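PDB 5GKV: esterase A from Caulobacter crescentus, which probably hydrolyses ester bonds as a serine hydrolase related to penicillin-binding proteins and class C-type beta-lactamases. Local coordinates for residues Gly97-Asp102 with Val120-Ala125; Ala130-Phe135 with Ala152-Met157; Ser165-His170 with Gly307-Leu312; Tyr174-Gly179 with Val259-Ala264; Thr301-Arg306 with Glu315-Ala320. One frame throughout, in Å; residues are numbered along the deposited sequence.

The five contacts lie within one beta-lactamase-type domain. Interactions 1 and 2 come first along the chain, in series, linked through helices 122-126 and 147-156, with centres about 17 Å apart. Interaction 4 is nested inside the chain loop closed by interaction 3, while interactions 3 and 5 alternate along the sequence, their centres about 11 Å apart. Hairpin 305-306/315-318 belongs to interaction 5 and its connecting loop to interaction 3; Arg304 ties it to Glu123 of interaction 1. Helix 173-186 carries interaction 4 and packs on Leu132 and Leu154 of interaction 2. Interactions 3 and 4 both reach Lys83, consistent with a place beside the SxxK active site.

Interaction 1 (Gly97-Asp102 with Val120-Ala125); sequences GRLAYD and VTVEQA
The first torsions of Tyr101 and Glu123 bring the two side chains together: CG of Tyr101 stands anti to its carbonyl carbon, and CG of Glu123 sits between backbone N and carbonyl carbon (chi1 64°), folded back over Tyr101 O. The site is the N-terminus of helix 122-126, closed by a capping box. In it, Gln124 N donates to Thr121 OG1 at 3.3 Å, and Thr121 N returns a bond to Gln124 OE1 at 3.0 Å, approaching from above the amide plane. The loop after helix 82-95 adds a further acceptor to this helix end: Glu123 N donates to Tyr101 O at 2.9 Å with an angle of 158° at the hydrogen, on a carbonyl lone pair.

Glu123 CG also rests on Tyr101 O at 3.2 Å, and its carboxylate lies only 10° from parallel to the tyrosine ring. OE1 is 3.4 Å from Tyr101 CB, but its strongest partner is Arg304, which forms a salt bridge with it and a cation-pi contact with the Tyr101 ring. Val122 crosses Tyr101 at about a right angle, its CG1 lying 4.1 Å from Tyr101 CD1. Its other methyl, CG2, meets Leu99 CD1 tip to tip at 4.0 Å.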
# COMPACT_ATOMS: atom_id res chain seq x y z
N GLY A 97 -8.91 17.63 -11.71
CA GLY A 97 -10.20 18.29 -11.66
C GLY A 97 -11.39 17.42 -12.03
O GLY A 97 -12.45 17.95 -12.35
N ARG A 98 -11.24 16.10 -12.00
CA ARG A 98 -12.34 15.20 -12.31
C ARG A 98 -13.09 14.74 -11.06
O ARG A 98 -14.11 14.05 -11.17
CB ARG A 98 -11.83 13.98 -13.08
CG ARG A 98 -11.12 14.32 -14.39
CD ARG A 98 -10.85 13.06 -15.20
NE ARG A 98 -12.10 12.58 -15.76
CZ ARG A 98 -12.24 11.44 -16.44
NH1 ARG A 98 -11.19 10.63 -16.65
NH2 ARG A 98 -13.43 11.09 -16.92
N LEU A 99 -12.61 15.12 -9.88
CA LEU A 99 -13.06 14.65 -8.58
C LEU A 99 -12.50 15.63 -7.58
O LEU A 99 -11.48 16.27 -7.85
CB LEU A 99 -12.55 13.22 -8.29
CG LEU A 99 -13.01 12.46 -7.04
CD1 LEU A 99 -14.47 12.07 -7.18
CD2 LEU A 99 -12.13 11.21 -6.82
N ALA A 100 -13.17 15.78 -6.44
CA ALA A 100 -12.69 16.66 -5.38
C ALA A 100 -12.67 15.87 -4.09
O ALA A 100 -13.53 15.01 -3.87
CB ALA A 100 -13.57 17.91 -5.23
N TYR A 101 -11.66 16.13 -3.25
CA TYR A 101 -11.54 15.38 -2.00
C TYR A 101 -12.72 15.62 -1.07
O TYR A 101 -13.08 14.73 -0.30
CB TYR A 101 -10.23 15.73 -1.30
CG TYR A 101 -9.03 14.94 -1.80
CD1 TYR A 101 -9.07 13.56 -1.83
CD2 TYR A 101 -7.88 15.58 -2.23
CE1 TYR A 101 -7.99 12.82 -2.28
CE2 TYR A 101 -6.77 14.85 -2.70
CZ TYR A 101 -6.84 13.47 -2.71
OH TYR A 101 -5.80 12.71 -3.15
N ASP A 102 -13.34 16.80 -1.13
CA ASP A 102 -14.47 17.07 -0.25
C ASP A 102 -15.81 16.82 -0.94
O ASP A 102 -16.86 17.20 -0.41
CB ASP A 102 -14.39 18.50 0.30
CG ASP A 102 -14.49 19.56 -0.79
OD1 ASP A 102 -14.50 19.21 -2.00
OD2 ASP A 102 -14.55 20.76 -0.43
N VAL A 120 -20.83 11.38 3.30
CA VAL A 120 -19.45 10.93 3.41
C VAL A 120 -18.66 11.40 2.20
O VAL A 120 -19.08 11.18 1.05
CB VAL A 120 -19.40 9.40 3.54
CG1 VAL A 120 -17.94 8.91 3.60
CG2 VAL A 120 -20.20 8.94 4.76
N THR A 121 -17.51 12.03 2.43
CA THR A 121 -16.72 12.54 1.31
C THR A 121 -15.64 11.55 0.87
O THR A 121 -15.32 10.57 1.56
CB THR A 121 -16.07 13.88 1.66
OG1 THR A 121 -15.16 13.70 2.75
CG2 THR A 121 -17.13 14.92 2.05
N VAL A 122 -15.06 11.85 -0.30
CA VAL A 122 -13.95 11.05 -0.83
C VAL A 122 -12.82 10.96 0.20
O VAL A 122 -12.36 9.87 0.54
CB VAL A 122 -13.45 11.63 -2.17
CG1 VAL A 122 -12.16 10.93 -2.66
CG2 VAL A 122 -14.54 11.49 -3.24
N GLU A 123 -12.37 12.11 0.73
CA GLU A 123 -11.22 12.06 1.62
C GLU A 123 -11.56 11.40 2.96
O GLU A 123 -10.69 10.78 3.58
CB GLU A 123 -10.65 13.47 1.83
CG GLU A 123 -11.60 14.45 2.53
CD GLU A 123 -11.16 15.89 2.39
OE1 GLU A 123 -9.97 16.14 2.11
OE2 GLU A 123 -12.02 16.78 2.55
N GLN A 124 -12.82 11.47 3.39
CA GLN A 124 -13.23 10.74 4.60
C GLN A 124 -13.12 9.24 4.38
O GLN A 124 -12.63 8.51 5.26
CB GLN A 124 -14.66 11.15 5.00
CG GLN A 124 -14.70 12.50 5.71
CD GLN A 124 -16.08 13.14 5.73
OE1 GLN A 124 -17.07 12.53 5.34
NE2 GLN A 124 -16.14 14.38 6.18
N ALA A 125 -13.56 8.76 3.22
CA ALA A 125 -13.47 7.34 2.89
C ALA A 125 -12.02 6.88 2.84
O ALA A 125 -11.69 5.80 3.34
CB ALA A 125 -14.14 7.05 1.54

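Interaction 2 (Ala130-Phe135 with Ala152-Met157); sequences AGLSGF and AKLAAM
Phe135 and Lys153 form the flat part of this contact: the aliphatic chain of the lysine is laid across one face of the ring. Lys153 CD sits over the ring centre, 3.6 Å from the centroid and 13° off the normal, which meets the geometry of a CH-pi contact. CG and CE continue to either side of it, CG 3.5 Å from Phe135 CE1. A bend at the last torsion (chi4 59°) then turns NZ off the extended line of the chain, and NZ makes a salt bridge with Asp137.

Leu154 provides the wedge. Its methyl CD2 fits between the two loop side chains, 4.0 Å from Leu132 CB and 3.7 Å from Phe135 CE1. Met157, extended throughout, is the longer projection. It runs alongside Leu132 in the opposite direction, with Leu132 CD2 lying 3.8 Å from Met157 CG, and it pushes its terminal methyl into the curve of the loop. There CE is 3.1 Å from Gly134 O, a tight approach, and also faces Gly131 O. Its sulfur makes an oblique Met-aromatic contact, SD lying 5.3 Å from the Phe135 centroid. The two segments thus meet through apolar packing, a CH-pi contact and a Met-aromatic contact.

The loop lies against the end of helix 147-156, which supplies Lys153 and Leu154, with Met157 just past its end. Leu132 also reaches helix 173-186: it and Leu154 both pack on Leu177, and Leu154 further touches Thr173 and Tyr176 there.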
# COMPACT_ATOMS: atom_id res chain seq x y z
N ALA A 130 -15.07 6.32 7.30
CA ALA A 130 -16.45 6.06 6.90
C ALA A 130 -17.08 4.86 7.59
O ALA A 130 -18.21 4.51 7.25
CB ALA A 130 -16.53 5.86 5.38
N GLY A 131 -16.39 4.21 8.53
CA GLY A 131 -17.04 3.20 9.34
C GLY A 131 -17.31 1.88 8.67
O GLY A 131 -18.13 1.11 9.18
N LEU A 132 -16.63 1.57 7.57
CA LEU A 132 -16.88 0.35 6.82
C LEU A 132 -15.68 -0.59 6.89
O LEU A 132 -15.33 -1.27 5.91
CB LEU A 132 -17.22 0.69 5.37
CG LEU A 132 -18.29 1.78 5.19
CD1 LEU A 132 -18.53 2.10 3.70
CD2 LEU A 132 -19.62 1.39 5.87
N SER A 133 -15.05 -0.68 8.07
CA SER A 133 -13.77 -1.36 8.24
C SER A 133 -13.84 -2.83 7.82
O SER A 133 -12.85 -3.38 7.31
CB SER A 133 -13.30 -1.23 9.69
OG SER A 133 -13.29 0.14 10.08
N GLY A 134 -14.98 -3.46 8.02
CA GLY A 134 -15.24 -4.81 7.54
C GLY A 134 -16.74 -5.03 7.62
O GLY A 134 -17.49 -4.17 8.11
N PHE A 135 -17.17 -6.17 7.10
CA PHE A 135 -18.57 -6.55 7.22
C PHE A 135 -18.81 -7.21 8.58
O PHE A 135 -18.20 -8.24 8.87
CB PHE A 135 -18.96 -7.50 6.09
CG PHE A 135 -18.77 -6.92 4.69
CD1 PHE A 135 -19.45 -5.77 4.30
CD2 PHE A 135 -17.94 -7.55 3.77
CE1 PHE A 135 -19.28 -5.25 3.01
CE2 PHE A 135 -17.77 -7.04 2.48
CZ PHE A 135 -18.44 -5.89 2.10
N ALA A 152 -21.76 -3.41 -3.74
CA ALA A 152 -23.17 -3.28 -3.38
C ALA A 152 -23.36 -3.45 -1.87
O ALA A 152 -24.12 -2.70 -1.25
CB ALA A 152 -24.01 -4.30 -4.15
N LYS A 153 -22.64 -4.39 -1.27
CA LYS A 153 -22.76 -4.61 0.17
C LYS A 153 -22.22 -3.42 0.95
O LYS A 153 -22.82 -3.01 1.96
CB LYS A 153 -22.06 -5.90 0.57
CG LYS A 153 -22.39 -6.36 1.99
CD LYS A 153 -21.82 -7.73 2.28
CE LYS A 153 -22.00 -8.11 3.74
NZ LYS A 153 -23.42 -8.11 4.16
N LEU A 154 -21.11 -2.83 0.50
CA LEU A 154 -20.59 -1.63 1.13
C LEU A 154 -21.56 -0.46 0.97
O LEU A 154 -21.83 0.28 1.93
CB LEU A 154 -19.22 -1.27 0.53
CG LEU A 154 -18.03 -2.16 0.92
CD1 LEU A 154 -16.77 -1.91 0.05
CD2 LEU A 154 -17.67 -1.98 2.40
N ALA A 155 -22.10 -0.28 -0.24
CA ALA A 155 -23.02 0.82 -0.47
C ALA A 155 -24.23 0.74 0.46
O ALA A 155 -24.76 1.77 0.89
CB ALA A 155 -23.48 0.83 -1.93
N ALA A 156 -24.65 -0.47 0.81
CA ALA A 156 -25.82 -0.66 1.66
C ALA A 156 -25.48 -0.66 3.14
O ALA A 156 -26.40 -0.60 3.96
CB ALA A 156 -26.52 -1.97 1.30
N MET A 157 -24.21 -0.69 3.51
CA MET A 157 -23.84 -0.92 4.90
C MET A 157 -23.94 0.34 5.75
O MET A 157 -23.60 1.45 5.31
CB MET A 157 -22.43 -1.50 4.97
CG MET A 157 -21.88 -1.62 6.38
SD MET A 157 -20.26 -2.39 6.39
CE MET A 157 -19.76 -2.00 8.07

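Interaction 3 (Ser165-His170 with Gly307-Leu312); sequences SASGYH and GRDLVL
Tyr169 and Asp309 meet at an Asx turn, in which the aspartate of the hairpin loop folds its carboxylate back over its own chain and toward segment 165-170. Three N-H groups grip Asp309 OD2. Tyr169 N comes at 2.9 Å on the syn lone pair, nearly straight at 177°, whereas Val311 N at 2.8 Å and Leu312 N at 2.9 Å come from the anti side, both about 30° out of the carboxylate plane. The other oxygen, OD1, accepts from Ser167 OG at 2.6 Å and weakly from Trp318 NE1. With both oxygens engaged, the carboxylate is fixed in rotation. The backbones add one direct bond, Leu310 N to Ser167 O at 2.7 Å, and a water joins Ser167 N to Arg308 O.

This clamp lies next to a site that resembles the active centre of class C beta-lactamases and family VIII esterases. The OH of Tyr169 is hydrogen-bonded to Lys83 and its side chain touches Ser80, the serine and lysine of an SxxK sequence, consistent with the tyrosine of that family.

Leu312 supports the tyrosine from one side. Tyr169 CG is anti to the backbone N (chi1 179°), and Leu312 CD1 lies over the ring face, 3.7 Å from the centroid and offset toward the rim. Val311 closes over the tyrosine backbone: its CG2 is 3.4 Å from Tyr169 O, a buried carbonyl oxygen with no polar partner in the model. Nearer the start of segment 165-170, Ala166 CB packs against Leu310 CG at 3.8 Å.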
# COMPACT_ATOMS: atom_id res chain seq x y z
N SER A 165 -14.40 10.77 14.36
CA SER A 165 -14.20 10.33 15.73
C SER A 165 -12.79 9.76 15.83
O SER A 165 -11.87 10.46 16.25
CB SER A 165 -15.27 9.30 16.14
OG SER A 165 -15.30 8.17 15.28
N ALA A 166 -12.62 8.51 15.43
CA ALA A 166 -11.30 7.92 15.25
C ALA A 166 -11.30 7.16 13.93
O ALA A 166 -12.32 6.61 13.51
CB ALA A 166 -10.91 7.00 16.42
N SER A 167 -10.14 7.15 13.26
CA SER A 167 -10.02 6.29 12.09
C SER A 167 -10.11 4.83 12.52
O SER A 167 -9.74 4.46 13.64
CB SER A 167 -8.69 6.55 11.36
OG SER A 167 -7.58 6.31 12.22
N GLY A 168 -10.68 4.01 11.64
CA GLY A 168 -10.74 2.58 11.85
C GLY A 168 -10.34 1.88 10.58
O GLY A 168 -11.15 1.66 9.67
N TYR A 169 -9.06 1.54 10.50
CA TYR A 169 -8.45 1.05 9.27
C TYR A 169 -9.30 -0.02 8.59
O TYR A 169 -9.76 -0.96 9.23
CB TYR A 169 -7.07 0.50 9.62
CG TYR A 169 -6.30 -0.08 8.45
CD1 TYR A 169 -5.83 0.75 7.43
CD2 TYR A 169 -5.98 -1.43 8.40
CE1 TYR A 169 -5.08 0.22 6.36
CE2 TYR A 169 -5.23 -1.96 7.35
CZ TYR A 169 -4.80 -1.13 6.34
OH TYR A 169 -4.06 -1.67 5.32
N HIS A 170 -9.53 0.17 7.28
CA HIS A 170 -10.29 -0.73 6.41
C HIS A 170 -9.31 -1.62 5.64
O HIS A 170 -8.88 -1.22 4.55
CB HIS A 170 -11.12 0.06 5.39
CG HIS A 170 -12.19 0.94 5.97
ND1 HIS A 170 -12.04 1.67 7.14
CD2 HIS A 170 -13.43 1.24 5.51
CE1 HIS A 170 -13.14 2.36 7.37
NE2 HIS A 170 -14.00 2.13 6.39
N GLY A 307 -4.67 10.16 15.60
CA GLY A 307 -5.07 9.61 16.88
C GLY A 307 -5.02 8.10 16.82
O GLY A 307 -4.61 7.51 15.82
N ARG A 308 -5.43 7.49 17.94
CA ARG A 308 -5.47 6.04 18.03
C ARG A 308 -6.44 5.46 17.01
O ARG A 308 -7.61 5.82 16.98
CB ARG A 308 -5.89 5.59 19.43
CG ARG A 308 -5.23 4.29 19.85
CD ARG A 308 -3.81 4.61 20.32
NE ARG A 308 -2.93 3.46 20.35
CZ ARG A 308 -1.61 3.56 20.52
NH1 ARG A 308 -1.06 4.77 20.67
NH2 ARG A 308 -0.85 2.47 20.54
N ASP A 309 -5.95 4.52 16.21
CA ASP A 309 -6.82 3.88 15.23
C ASP A 309 -7.63 2.79 15.91
O ASP A 309 -7.13 2.09 16.80
CB ASP A 309 -5.99 3.31 14.08
CG ASP A 309 -6.84 2.93 12.89
OD1 ASP A 309 -7.01 3.78 11.99
OD2 ASP A 309 -7.31 1.78 12.83
N LEU A 310 -8.89 2.65 15.50
CA LEU A 310 -9.76 1.65 16.12
C LEU A 310 -9.37 0.23 15.74
O LEU A 310 -9.77 -0.71 16.44
CB LEU A 310 -11.22 1.91 15.73
CG LEU A 310 -11.80 3.27 16.13
CD1 LEU A 310 -13.15 3.52 15.45
CD2 LEU A 310 -11.91 3.30 17.66
N VAL A 311 -8.61 0.05 14.66
CA VAL A 311 -8.30 -1.26 14.12
C VAL A 311 -6.81 -1.57 14.21
O VAL A 311 -6.41 -2.59 14.77
CB VAL A 311 -8.80 -1.39 12.65
CG1 VAL A 311 -8.40 -2.73 12.06
CG2 VAL A 311 -10.33 -1.22 12.60
N LEU A 312 -5.98 -0.69 13.67
CA LEU A 312 -4.54 -0.87 13.83
C LEU A 312 -4.11 -0.34 15.19
O LEU A 312 -4.51 0.76 15.58
CB LEU A 312 -3.77 -0.16 12.71
CG LEU A 312 -4.06 -0.69 11.30
CD1 LEU A 312 -3.34 0.14 10.23
CD2 LEU A 312 -3.69 -2.15 11.16
O HOH W 1 -7.97 8.34 15.07

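Interaction 4 (Tyr174-Gly179 with Val259-Ala264)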
# COMPACT_ATOMS: atom_id res chain seq x y z
N TYR A 174 -11.29 -0.95 1.83
CA TYR A 174 -10.75 0.29 1.26
C TYR A 174 -10.51 0.16 -0.23
O TYR A 174 -10.71 1.13 -0.98
CB TYR A 174 -9.44 0.65 1.96
CG TYR A 174 -8.52 1.67 1.29
CD1 TYR A 174 -7.65 1.28 0.27
CD2 TYR A 174 -8.44 2.99 1.74
CE1 TYR A 174 -6.76 2.17 -0.31
CE2 TYR A 174 -7.55 3.90 1.15
CZ TYR A 174 -6.70 3.47 0.13
OH TYR A 174 -5.80 4.34 -0.48
N GLY A 175 -10.04 -1.00 -0.69
CA GLY A 175 -9.72 -1.15 -2.10
C GLY A 175 -10.95 -1.08 -2.98
O GLY A 175 -10.87 -0.61 -4.12
N TYR A 176 -12.09 -1.53 -2.46
CA TYR A 176 -13.34 -1.44 -3.20
C TYR A 176 -13.92 -0.04 -3.13
O TYR A 176 -14.46 0.45 -4.13
CB TYR A 176 -14.33 -2.48 -2.66
CG TYR A 176 -13.81 -3.90 -2.80
CD1 TYR A 176 -12.95 -4.45 -1.84
CD2 TYR A 176 -14.15 -4.69 -3.91
CE1 TYR A 176 -12.47 -5.74 -1.97
CE2 TYR A 176 -13.68 -5.99 -4.04
CZ TYR A 176 -12.83 -6.51 -3.07
OH TYR A 176 -12.34 -7.79 -3.18
N LEU A 177 -13.77 0.64 -1.99
CA LEU A 177 -14.19 2.04 -1.90
C LEU A 177 -13.41 2.91 -2.88
O LEU A 177 -13.99 3.61 -3.72
CB LEU A 177 -14.03 2.56 -0.48
CG LEU A 177 -14.88 1.91 0.62
CD1 LEU A 177 -14.65 2.62 1.96
CD2 LEU A 177 -16.35 1.92 0.22
N ALA A 178 -12.07 2.88 -2.77
CA ALA A 178 -11.22 3.64 -3.69
C ALA A 178 -11.42 3.19 -5.13
O ALA A 178 -11.51 4.02 -6.04
CB ALA A 178 -9.75 3.49 -3.28
N GLY A 179 -11.48 1.87 -5.35
CA GLY A 179 -11.54 1.36 -6.71
C GLY A 179 -12.82 1.75 -7.42
O GLY A 179 -12.82 2.04 -8.62
N VAL A 259 -7.42 -11.04 -10.34
CA VAL A 259 -8.42 -10.00 -10.11
C VAL A 259 -7.73 -8.74 -9.59
O VAL A 259 -6.52 -8.72 -9.38
CB VAL A 259 -9.52 -10.47 -9.14
CG1 VAL A 259 -10.31 -11.62 -9.76
CG2 VAL A 259 -8.92 -10.88 -7.78
N GLU A 260 -8.51 -7.68 -9.38
CA GLU A 260 -7.98 -6.43 -8.83
C GLU A 260 -8.51 -6.26 -7.42
O GLU A 260 -9.72 -6.18 -7.21
CB GLU A 260 -8.41 -5.24 -9.69
CG GLU A 260 -7.93 -5.30 -11.11
CD GLU A 260 -8.13 -3.97 -11.82
OE1 GLU A 260 -8.41 -2.96 -11.10
OE2 GLU A 260 -8.03 -3.94 -13.06
N ILE A 261 -7.60 -6.22 -6.45
CA ILE A 261 -7.95 -5.89 -5.08
C ILE A 261 -7.02 -4.75 -4.67
O ILE A 261 -5.94 -4.99 -4.12
CB ILE A 261 -7.84 -7.11 -4.15
CG1 ILE A 261 -8.70 -8.26 -4.71
CG2 ILE A 261 -8.27 -6.74 -2.72
CD1 ILE A 261 -8.63 -9.56 -3.91
N PRO A 262 -7.37 -3.49 -4.98
CA PRO A 262 -6.42 -2.38 -4.76
C PRO A 262 -6.07 -2.12 -3.30
O PRO A 262 -5.24 -1.25 -3.02
CB PRO A 262 -7.16 -1.18 -5.39
CG PRO A 262 -8.10 -1.79 -6.40
CD PRO A 262 -8.57 -3.06 -5.71
N SER A 263 -6.68 -2.83 -2.35
CA SER A 263 -6.23 -2.76 -0.97
C SER A 263 -5.17 -3.79 -0.62
O SER A 263 -4.59 -3.71 0.46
CB SER A 263 -7.42 -2.93 -0.02
OG SER A 263 -8.22 -4.03 -0.41
N ALA A 264 -4.90 -4.78 -1.50
CA ALA A 264 -4.17 -5.96 -1.04
C ALA A 264 -3.43 -6.82 -2.08
O ALA A 264 -2.60 -7.63 -1.68
CB ALA A 264 -5.13 -6.90 -0.29
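Gly175 and Ser263 bring helix 173-186 and the loop after helix 253-258 into near backbone contact, their CA atoms 4.0 Å apart. Having no side chain, Gly175 lets the loop come this close. Ser263 CB lies 3.3 Å from Gly175 N, and Pro262 CD lies 3.7 Å from Gly175 O, the oxygen that accepts the helical bond from Gly179 N. The proline ring thus lies against the helix backbone itself. Ser263 OG, set by its first torsion between backbone N and carbonyl carbon (chi1 47°), bonds to Val172 O, just before the helical segment. Beside this patch the Tyr174 ring presents its edge to Ser263 CB, CD1 to CB at 4.2 Å.

Contact thins toward the start of the loop. Tyr176 crosses Ile261 obliquely and only its outer end arrives: OH is 4.0 Å from Ile261 CG1, and CE1 is 4.4 Å from CG2. That hydroxyl is occupied elsewhere, in a hydrogen bond with Trp144 O. Farther back, Val259 and Glu260 are partly exposed and make no close contact with the helical segment; Glu260 instead bonds to Thr189 and Gly191.

The tight end is the one that borders the probable active site. Ser263 O accepts from Lys83 NZ and Tyr174 OH bonds to Lys83 O, which places this end beside the lysine of an SxxK sequence at the start of helix 82-95, a placement characteristic of serine beta-lactamases and penicillin-binding proteins.

Interaction 5 (Thr301-Arg306 with Glu315-Ala320)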
# COMPACT_ATOMS: atom_id res chain seq x y z
N THR A 301 -1.67 14.41 0.57
CA THR A 301 -0.96 13.92 1.74
C THR A 301 -1.25 14.71 3.01
O THR A 301 -0.78 14.31 4.08
CB THR A 301 0.55 13.90 1.48
OG1 THR A 301 1.02 15.22 1.18
CG2 THR A 301 0.88 12.98 0.32
N ALA A 302 -2.00 15.81 2.92
CA ALA A 302 -2.30 16.60 4.12
C ALA A 302 -3.03 15.75 5.15
O ALA A 302 -3.87 14.91 4.81
CB ALA A 302 -3.16 17.82 3.77
N GLU A 303 -2.69 15.96 6.41
CA GLU A 303 -3.33 15.24 7.50
C GLU A 303 -4.83 15.48 7.51
O GLU A 303 -5.29 16.62 7.60
CB GLU A 303 -2.74 15.65 8.84
CG GLU A 303 -3.35 14.88 10.00
CD GLU A 303 -2.70 15.23 11.32
OE1 GLU A 303 -3.16 16.19 11.97
OE2 GLU A 303 -1.72 14.55 11.70
N ARG A 304 -5.60 14.40 7.42
CA ARG A 304 -7.04 14.44 7.61
C ARG A 304 -7.41 14.31 9.07
O ARG A 304 -8.27 15.06 9.57
CB ARG A 304 -7.71 13.33 6.80
CG ARG A 304 -8.17 13.75 5.41
CD ARG A 304 -7.10 14.51 4.66
NE ARG A 304 -7.52 14.94 3.33
CZ ARG A 304 -6.69 15.15 2.32
NH1 ARG A 304 -5.38 14.94 2.47
NH2 ARG A 304 -7.18 15.56 1.15
N LEU A 305 -6.78 13.37 9.77
CA LEU A 305 -6.98 13.22 11.21
C LEU A 305 -5.83 12.39 11.77
O LEU A 305 -5.11 11.72 11.03
CB LEU A 305 -8.32 12.57 11.54
CG LEU A 305 -8.44 11.06 11.45
CD1 LEU A 305 -9.73 10.62 12.16
CD2 LEU A 305 -8.40 10.57 10.00
N ARG A 306 -5.70 12.44 13.10
CA ARG A 306 -4.62 11.78 13.81
C ARG A 306 -5.11 11.33 15.17
O ARG A 306 -5.88 12.04 15.83
CB ARG A 306 -3.42 12.72 13.96
CG ARG A 306 -2.30 12.14 14.80
CD ARG A 306 -1.12 13.08 14.86
NE ARG A 306 -0.24 12.72 15.96
CZ ARG A 306 0.94 13.26 16.18
NH1 ARG A 306 1.41 14.19 15.35
NH2 ARG A 306 1.67 12.87 17.23
N GLU A 315 -1.12 4.95 17.11
CA GLU A 315 -1.47 6.31 16.74
C GLU A 315 -1.05 6.53 15.29
O GLU A 315 0.12 6.35 14.95
CB GLU A 315 -0.79 7.32 17.66
CG GLU A 315 -1.49 8.67 17.66
CD GLU A 315 -0.60 9.85 18.07
OE1 GLU A 315 0.29 9.69 18.93
OE2 GLU A 315 -0.82 10.95 17.52
N ILE A 316 -2.01 6.90 14.44
CA ILE A 316 -1.77 7.08 13.01
C ILE A 316 -2.24 8.47 12.59
O ILE A 316 -3.30 8.94 13.01
CB ILE A 316 -2.46 5.99 12.16
CG1 ILE A 316 -1.95 4.61 12.56
CG2 ILE A 316 -2.28 6.26 10.64
CD1 ILE A 316 -2.70 3.45 11.89
N SER A 317 -1.42 9.13 11.77
CA SER A 317 -1.80 10.34 11.06
C SER A 317 -2.10 9.93 9.62
O SER A 317 -1.22 9.45 8.90
CB SER A 317 -0.67 11.37 11.11
OG SER A 317 -0.91 12.50 10.28
N TRP A 318 -3.36 10.07 9.21
CA TRP A 318 -3.81 9.68 7.87
C TRP A 318 -3.91 10.89 6.96
O TRP A 318 -4.53 11.89 7.32
CB TRP A 318 -5.18 9.00 7.93
CG TRP A 318 -5.19 7.61 8.47
CD1 TRP A 318 -5.75 7.19 9.65
CD2 TRP A 318 -4.66 6.44 7.84
NE1 TRP A 318 -5.59 5.83 9.79
CE2 TRP A 318 -4.92 5.35 8.69
CE3 TRP A 318 -3.98 6.21 6.62
CZ2 TRP A 318 -4.52 4.04 8.37
CZ3 TRP A 318 -3.59 4.92 6.31
CH2 TRP A 318 -3.86 3.85 7.18
N GLY A 319 -3.31 10.78 5.77
CA GLY A 319 -3.69 11.57 4.62
C GLY A 319 -4.84 10.92 3.88
O GLY A 319 -5.57 10.09 4.42
N ALA A 320 -4.99 11.28 2.60
CA ALA A 320 -6.06 10.73 1.77
C ALA A 320 -5.63 9.37 1.19
O ALA A 320 -5.37 9.20 -0.01
CB ALA A 320 -6.45 11.71 0.67
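Arg304, just ahead of strand 305-306, and Trp318 meet in a beta hairpin whose strands, 305-306 and 315-318, form a small antiparallel sheet of their own. Arg304 N donates to Trp318 O at 2.7 Å, and Trp318 N donates to Leu305 O at 3.0 Å, both close to straight. Leu305 and Trp318 are a hydrogen-bonded pair; Arg306 and Ser317 are the adjacent non-hydrogen-bonded one.

The Arg304 side chain can be followed outward. CB rests 3.5 Å from Trp318 O. Beyond CG the chain bends at chi2 (48°), which sets CD off the extended line. NE then forms a salt bridge with Glu123 OE1. CZ carries Ala320 CB over the centre of one guanidinium face, 3.8 Å away, and the cation also meets the Tyr101 ring. At the tip NH1 donates to Ala302 O at 2.8 Å, tilted 20° from the carbonyl plane, and also to Ala299 O, while NH2 lies 3.9 Å from Ala320 CB. Backbone oxygens, an acid and an aromatic ring therefore fix the rotation of this group, and the nearby carboxylate would be expected to favour its positive charge.

Leu305 and Trp318 point the same way, side by side, CD2 to CB at 4.1 Å. On the other face, that of Arg306 and Ser317, Arg306 forms a salt bridge with Glu315 through its NE, at the edge of the guanidinium; the very short modelled separation makes its exact geometry doubtful. Beside it, Ser317 OG, which also bonds to Arg324, donates to the anti lone pair of Glu303 OE2 at 2.6 Å.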